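Local coordinates for thioredoxin domain-containing protein (Sinorhizobium meliloti, PDB 3U5R) that is of unknown function but belongs to the peroxiredoxin-like AhpC/TSA family and probably acts as an antioxidant oxidoreductase, at residues P72-L76 with D164-G168. Residues are numbered along the deposited sequence; the frame is centred on the assembly and turned at random.
Sequences PFVVL and DARPG
Pro-167 sets CG over one face of the Phe-73 ring, a CH-pi contact in which this atom stands 4.0 Å from the ring centroid and 16° off the normal. The position is displaced toward the rim: CD of Pro-167 sits near the CD2-CE2 bond, 3.4 Å from Phe-73 CD2, and the two side chains cross at about a right angle. With CG of Phe-73 anti to its carbonyl carbon, the phenyl reaches the loop although the CB bond does not aim at it. Arg-166 CD lies near the ring plane, 4.5 Å from CE2 of Phe-73. This pairing joins the short helix 72-75, which follows central strand 61-66 of the thioredoxin-like sheet, to the loop between edge strand 156-160 and helix 176-186. Leu-76 carries CG toward the loop, anti to its backbone N (chi1 -178°), and chi2 turns CD2 onto the loop backbone, 3.6 Å from Arg-166 C and 4.1 Å from Ala-165 CB. No hydrogen bond spans the two segments. Within the loop, Arg-166 NH1 donates to Ala-165 O at 3.0 Å, nearly straight at 162° but from above the carbonyl plane; Asp-163 O and Gln-161 OE1 also hold this guanidinium.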
loop_
_atom_site.group_PDB
_atom_site.type_symbol
_atom_site.label_atom_id
_atom_site.label_comp_id
_atom_site.label_asym_id
_atom_site.label_seq_id
_atom_site.Cartn_x
_atom_site.Cartn_y
_atom_site.Cartn_z
ATOM N N PRO A 72 13.535 5.665 0.216
ATOM C CA PRO A 72 13.325 7.028 0.819
ATOM C C PRO A 72 11.918 7.574 0.687
ATOM O O PRO A 72 11.422 8.298 1.575
ATOM C CB PRO A 72 14.274 7.942 0.037
ATOM C CG PRO A 72 15.317 7.006 -0.503
ATOM C CD PRO A 72 14.647 5.676 -0.762
ATOM N N PHE A 73 11.219 7.213 -0.364
ATOM C CA PHE A 73 9.826 7.689 -0.494
ATOM C C PHE A 73 8.884 6.996 0.457
ATOM O O PHE A 73 7.878 7.609 0.874
ATOM C CB PHE A 73 9.324 7.527 -1.956
ATOM C CG PHE A 73 10.099 8.341 -2.895
ATOM C CD1 PHE A 73 11.351 7.930 -3.298
ATOM C CD2 PHE A 73 9.607 9.584 -3.305
ATOM C CE1 PHE A 73 12.099 8.740 -4.131
ATOM C CE2 PHE A 73 10.351 10.417 -4.127
ATOM C CZ PHE A 73 11.598 9.989 -4.516
ATOM N N VAL A 74 9.170 5.727 0.802
ATOM C CA VAL A 74 8.421 5.106 1.856
ATOM C C VAL A 74 8.875 5.545 3.252
ATOM O O VAL A 74 8.054 5.738 4.132
ATOM C CB VAL A 74 8.529 3.574 1.729
ATOM C CG1 VAL A 74 7.906 2.834 2.978
ATOM C CG2 VAL A 74 7.852 3.144 0.416
ATOM N N VAL A 75 10.200 5.632 3.478
ATOM C CA VAL A 75 10.735 6.164 4.772
ATOM C C VAL A 75 10.057 7.480 5.163
ATOM O O VAL A 75 9.561 7.670 6.311
ATOM C CB VAL A 75 12.335 6.249 4.728
ATOM C CG1 VAL A 75 12.962 7.140 5.918
ATOM C CG2 VAL A 75 12.947 4.770 4.712
ATOM N N LEU A 76 9.959 8.386 4.197
ATOM C CA LEU A 76 9.209 9.630 4.418
ATOM C C LEU A 76 7.816 9.493 5.117
ATOM O O LEU A 76 7.454 10.330 5.972
ATOM C CB LEU A 76 9.028 10.361 3.083
ATOM C CG LEU A 76 8.302 11.695 3.163
ATOM C CD1 LEU A 76 9.165 12.860 3.729
ATOM C CD2 LEU A 76 7.828 12.016 1.754
ATOM N N ASP A 164 0.949 15.229 -0.922
ATOM C CA ASP A 164 1.846 15.987 -1.834
ATOM C C ASP A 164 3.323 15.939 -1.324
ATOM O O ASP A 164 4.225 16.509 -1.977
ATOM C CB ASP A 164 1.418 17.502 -1.924
ATOM C CG ASP A 164 0.121 17.770 -2.765
ATOM O OD1 ASP A 164 -0.087 17.081 -3.798
ATOM O OD2 ASP A 164 -0.675 18.759 -2.429
ATOM N N ALA A 165 3.576 15.343 -0.151
ATOM C CA ALA A 165 4.935 15.342 0.416
ATOM C C ALA A 165 5.872 14.446 -0.406
ATOM O O ALA A 165 5.499 13.301 -0.859
ATOM C CB ALA A 165 4.919 14.910 1.895
ATOM N N ARG A 166 7.104 14.941 -0.593
ATOM C CA ARG A 166 8.176 14.179 -1.257
ATOM C C ARG A 166 9.470 14.388 -0.477
ATOM O O ARG A 166 9.582 15.363 0.229
ATOM C CB ARG A 166 8.394 14.687 -2.725
ATOM C CG ARG A 166 7.099 14.593 -3.636
ATOM C CD ARG A 166 6.773 13.104 -4.051
ATOM N NE ARG A 166 5.626 13.001 -4.976
ATOM C CZ ARG A 166 4.324 12.966 -4.650
ATOM N NH1 ARG A 166 3.939 13.077 -3.372
ATOM N NH2 ARG A 166 3.366 12.852 -5.629
ATOM N N PRO A 167 10.413 13.454 -0.541
ATOM C CA PRO A 167 11.642 13.675 0.255
ATOM C C PRO A 167 12.300 15.009 -0.159
ATOM O O PRO A 167 12.551 15.192 -1.357
ATOM C CB PRO A 167 12.523 12.553 -0.216
ATOM C CG PRO A 167 11.532 11.489 -0.547
ATOM C CD PRO A 167 10.401 12.115 -1.158
ATOM N N GLY A 168 12.492 15.912 0.803
ATOM C CA GLY A 168 13.209 17.185 0.586
ATOM C C GLY A 168 12.342 18.284 0.022
ATOM O O GLY A 168 12.865 19.393 -0.218
#